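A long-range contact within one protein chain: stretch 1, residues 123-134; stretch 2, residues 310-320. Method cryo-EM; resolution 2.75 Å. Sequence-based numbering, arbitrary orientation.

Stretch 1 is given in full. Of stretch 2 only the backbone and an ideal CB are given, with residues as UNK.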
# COMPACT_ATOMS: atom_id res chain seq x y z
N PRO A 123 4.43 -28.81 -24.52
CA PRO A 123 4.52 -29.17 -25.93
C PRO A 123 3.71 -28.21 -26.77
O PRO A 123 2.73 -27.60 -26.29
CB PRO A 123 3.93 -30.59 -25.97
CG PRO A 123 3.24 -30.78 -24.67
CD PRO A 123 3.97 -29.93 -23.69
N PRO A 124 4.09 -28.02 -28.04
CA PRO A 124 3.48 -26.95 -28.84
C PRO A 124 1.97 -27.05 -28.98
O PRO A 124 1.29 -26.02 -29.05
CB PRO A 124 4.17 -27.10 -30.20
CG PRO A 124 5.43 -27.83 -29.92
CD PRO A 124 5.11 -28.76 -28.80
N ILE A 125 1.41 -28.26 -29.02
CA ILE A 125 -0.02 -28.42 -29.27
C ILE A 125 -0.84 -27.70 -28.22
O ILE A 125 -1.92 -27.17 -28.52
CB ILE A 125 -0.38 -29.92 -29.35
CG1 ILE A 125 -1.85 -30.10 -29.73
CG2 ILE A 125 -0.09 -30.62 -28.04
CD1 ILE A 125 -2.18 -29.56 -31.10
N TYR A 126 -0.34 -27.62 -26.98
CA TYR A 126 -1.11 -26.99 -25.92
C TYR A 126 -1.26 -25.49 -26.12
O TYR A 126 -2.07 -24.87 -25.43
CB TYR A 126 -0.47 -27.29 -24.56
CG TYR A 126 -0.84 -28.66 -24.06
CD1 TYR A 126 -1.98 -28.85 -23.30
CD2 TYR A 126 -0.09 -29.77 -24.40
CE1 TYR A 126 -2.34 -30.10 -22.86
CE2 TYR A 126 -0.44 -31.03 -23.96
CZ TYR A 126 -1.57 -31.19 -23.19
OH TYR A 126 -1.92 -32.44 -22.76
N GLY A 127 -0.49 -24.89 -27.03
CA GLY A 127 -0.79 -23.53 -27.44
C GLY A 127 -2.09 -23.45 -28.22
O GLY A 127 -2.94 -22.59 -27.94
N LEU A 128 -2.28 -24.36 -29.17
CA LEU A 128 -3.49 -24.33 -29.99
C LEU A 128 -4.74 -24.54 -29.14
O LEU A 128 -5.75 -23.86 -29.33
CB LEU A 128 -3.41 -25.39 -31.09
CG LEU A 128 -2.32 -25.18 -32.13
CD1 LEU A 128 -2.38 -26.27 -33.18
CD2 LEU A 128 -2.44 -23.81 -32.77
N TYR A 129 -4.67 -25.47 -28.19
CA TYR A 129 -5.76 -25.63 -27.23
C TYR A 129 -6.05 -24.31 -26.53
O TYR A 129 -7.20 -23.88 -26.42
CB TYR A 129 -5.41 -26.71 -26.20
CG TYR A 129 -5.22 -28.10 -26.76
CD1 TYR A 129 -5.73 -28.45 -28.00
CD2 TYR A 129 -4.53 -29.06 -26.04
CE1 TYR A 129 -5.55 -29.72 -28.51
CE2 TYR A 129 -4.35 -30.33 -26.54
CZ TYR A 129 -4.86 -30.66 -27.77
OH TYR A 129 -4.69 -31.93 -28.28
N SER A 130 -4.99 -23.61 -26.10
CA SER A 130 -5.15 -22.34 -25.41
C SER A 130 -5.72 -21.26 -26.31
O SER A 130 -6.11 -20.20 -25.80
CB SER A 130 -3.81 -21.88 -24.84
OG SER A 130 -3.96 -20.70 -24.07
N SER A 131 -5.78 -21.48 -27.62
CA SER A 131 -6.45 -20.56 -28.53
C SER A 131 -7.79 -21.07 -29.01
O SER A 131 -8.52 -20.32 -29.65
CB SER A 131 -5.56 -20.28 -29.75
OG SER A 131 -4.34 -19.67 -29.37
N PHE A 132 -8.13 -22.34 -28.74
CA PHE A 132 -9.35 -22.89 -29.32
C PHE A 132 -10.58 -22.59 -28.47
O PHE A 132 -11.47 -21.84 -28.89
CB PHE A 132 -9.19 -24.40 -29.51
CG PHE A 132 -10.42 -25.07 -30.05
CD1 PHE A 132 -11.04 -24.57 -31.19
CD2 PHE A 132 -10.95 -26.18 -29.44
CE1 PHE A 132 -12.16 -25.18 -31.69
CE2 PHE A 132 -12.07 -26.79 -29.93
CZ PHE A 132 -12.68 -26.29 -31.06
N VAL A 133 -10.63 -23.14 -27.26
CA VAL A 133 -11.86 -23.10 -26.47
C VAL A 133 -12.07 -21.74 -25.81
O VAL A 133 -13.19 -21.21 -25.89
CB VAL A 133 -11.88 -24.23 -25.42
CG1 VAL A 133 -13.02 -24.02 -24.44
CG2 VAL A 133 -12.01 -25.57 -26.11
N PRO A 134 -11.07 -21.13 -25.17
CA PRO A 134 -11.32 -19.81 -24.57
C PRO A 134 -11.80 -18.77 -25.56
O PRO A 134 -12.68 -17.97 -25.23
CB PRO A 134 -9.97 -19.43 -23.94
CG PRO A 134 -8.99 -20.33 -24.57
CD PRO A 134 -9.71 -21.59 -24.84
N UNK A 310 13.25 -30.87 -34.92
CA UNK A 310 11.86 -30.64 -35.27
C UNK A 310 10.97 -30.80 -34.04
O UNK A 310 11.37 -31.39 -33.03
CB UNK A 310 11.42 -31.60 -36.38
N UNK A 311 9.75 -30.27 -34.14
CA UNK A 311 8.84 -30.31 -33.00
C UNK A 311 8.35 -31.73 -32.71
O UNK A 311 7.83 -31.98 -31.62
CB UNK A 311 7.65 -29.39 -33.25
N UNK A 312 8.51 -32.65 -33.65
CA UNK A 312 8.08 -34.01 -33.45
C UNK A 312 6.59 -34.20 -33.67
O UNK A 312 5.87 -33.29 -34.11
CB UNK A 312 8.46 -34.47 -32.04
N UNK A 313 6.13 -35.41 -33.36
CA UNK A 313 4.73 -35.75 -33.56
C UNK A 313 3.83 -34.89 -32.68
O UNK A 313 4.14 -34.65 -31.50
CB UNK A 313 4.50 -37.23 -33.27
N UNK A 314 2.73 -34.42 -33.25
CA UNK A 314 1.77 -33.57 -32.56
C UNK A 314 0.43 -34.28 -32.57
O UNK A 314 -0.02 -34.72 -33.63
CB UNK A 314 1.67 -32.19 -33.21
N UNK A 315 -0.24 -34.43 -31.43
CA UNK A 315 -1.53 -35.13 -31.41
C UNK A 315 -2.58 -34.39 -32.23
O UNK A 315 -2.60 -33.16 -32.30
CB UNK A 315 -2.02 -35.30 -29.97
N UNK A 316 -3.46 -35.17 -32.86
CA UNK A 316 -4.49 -34.65 -33.75
C UNK A 316 -5.85 -34.76 -33.09
O UNK A 316 -6.19 -35.80 -32.52
CB UNK A 316 -4.48 -35.39 -35.09
N UNK A 317 -6.64 -33.69 -33.18
CA UNK A 317 -7.99 -33.71 -32.66
C UNK A 317 -8.28 -32.63 -31.65
O UNK A 317 -7.36 -32.08 -31.04
CB UNK A 317 -8.27 -35.07 -32.03
N UNK A 318 -9.56 -32.32 -31.46
CA UNK A 318 -9.95 -31.31 -30.50
C UNK A 318 -9.72 -31.81 -29.07
O UNK A 318 -9.81 -33.02 -28.81
CB UNK A 318 -11.42 -30.92 -30.71
N UNK A 319 -9.42 -30.92 -28.14
CA UNK A 319 -9.26 -31.34 -26.74
C UNK A 319 -10.58 -31.84 -26.16
O UNK A 319 -11.66 -31.42 -26.57
CB UNK A 319 -8.72 -30.18 -25.89
N UNK A 320 -10.46 -32.74 -25.20
CA UNK A 320 -11.61 -33.34 -24.54
C UNK A 320 -11.78 -32.77 -23.13
O UNK A 320 -10.84 -32.27 -22.51
CB UNK A 320 -11.46 -34.86 -24.49

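Stretch 1 offers an apolar surface made by P124, I125, Y129, F132 and V133, most of it on one side of a helix. That surface is apolar except for the hydroxyl of Y129. Stretch 2 runs past it as loop, with no regular helix or strand.

Position 310 lies out of reach, and many side chains would fit. It is L310, which makes no contact here.

Position 311 points its CB toward the ring of P124. A small or medium apolar residue suits it. It is V311, whose CB lies 4.3 Å from P124 CG.

Position 312 has phi/psi of 81/-174°. A CB here would be jammed against the carbonyl O of the residue before, which calls for glycine. It is G312.

Position 313 is out of reach, and polar or charged residues are as acceptable as any. It is E313.

Position 314 points toward stretch 1, and its ideal CB is 4.9 Å from I125 CB. There is space to fill between P124 and I125, so a branched or longer aliphatic chain suits: valine, leucine, isoleucine or methionine. It is I314, with chi1 m and chi2 t. Its CG2 packs 3.7 Å from I125 CD1, and its CD1 reaches to 4.5 Å from P124 CB.

Position 315 also points toward stretch 1, its ideal CB 4.6 Å from Y129 OH and 5.2 Å from I125 CG1. The phi of -63° admits proline, and a compact apolar residue would fit. It is P315. Its CG lies 3.8 Å from I125 CG2 and 4.3 Å from Y129 OH.

Position 316 points away, so the contact sets little limit on it. It is Q316.

Position 317, at 124/159°, again calls for glycine, because a CB would be jammed against the preceding carbonyl O. It is G317. Its O lies at the edge of the Y129 ring, 3.8 Å from Y129 OH, without a hydrogen bond.

Position 318 points sideways, but its ideal CB is 4.3 Å from F132 CE2. A flexible apolar chain could turn to the ring. It is L318, whose CD2 comes 3.8 Å from F132 CZ.

Position 319 points toward stretch 1, its ideal CB 4.1 Å from Y129 CD1. A compact apolar group suits, and phi of -66° allows proline. It is P319. Its CB sits over the Y129 ring face in a CH-pi contact, 4.0 Å from the ring centroid. Its CD packs 3.6 Å from Y129 CD1 and 3.9 Å from F132 CD2.

Position 320 is out of reach, and many residues would do. It is T320.

Stretch 2 310-320: LVGEIPQGLPT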
# COMPACT_ATOMS: atom_id res chain seq x y z
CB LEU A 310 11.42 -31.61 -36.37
CG LEU A 310 12.44 -31.87 -37.48
CD1 LEU A 310 11.91 -32.90 -38.46
CD2 LEU A 310 12.82 -30.59 -38.19
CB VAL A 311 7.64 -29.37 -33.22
CG1 VAL A 311 8.11 -27.94 -33.36
CG2 VAL A 311 6.86 -29.81 -34.43
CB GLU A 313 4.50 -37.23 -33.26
CG GLU A 313 5.17 -38.18 -34.24
CD GLU A 313 6.63 -38.42 -33.91
OE1 GLU A 313 7.11 -37.89 -32.88
OE2 GLU A 313 7.31 -39.13 -34.68
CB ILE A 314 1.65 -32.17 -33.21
CG1 ILE A 314 2.76 -31.26 -32.71
CG2 ILE A 314 0.29 -31.56 -32.91
CD1 ILE A 314 2.81 -29.92 -33.40
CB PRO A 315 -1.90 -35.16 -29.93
CG PRO A 315 -1.13 -34.04 -29.32
CD PRO A 315 0.15 -33.97 -30.08
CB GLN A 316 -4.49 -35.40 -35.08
CG GLN A 316 -5.53 -34.90 -36.06
CD GLN A 316 -5.55 -35.70 -37.35
OE1 GLN A 316 -4.54 -36.28 -37.74
NE2 GLN A 316 -6.70 -35.74 -38.01
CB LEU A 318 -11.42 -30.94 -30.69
CG LEU A 318 -11.83 -30.54 -32.10
CD1 LEU A 318 -13.32 -30.26 -32.17
CD2 LEU A 318 -11.04 -29.34 -32.57
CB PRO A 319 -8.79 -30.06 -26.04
CG PRO A 319 -9.25 -28.95 -26.91
CD PRO A 319 -9.17 -29.48 -28.31
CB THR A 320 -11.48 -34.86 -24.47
OG1 THR A 320 -10.27 -35.20 -23.78
CG2 THR A 320 -11.44 -35.45 -25.87
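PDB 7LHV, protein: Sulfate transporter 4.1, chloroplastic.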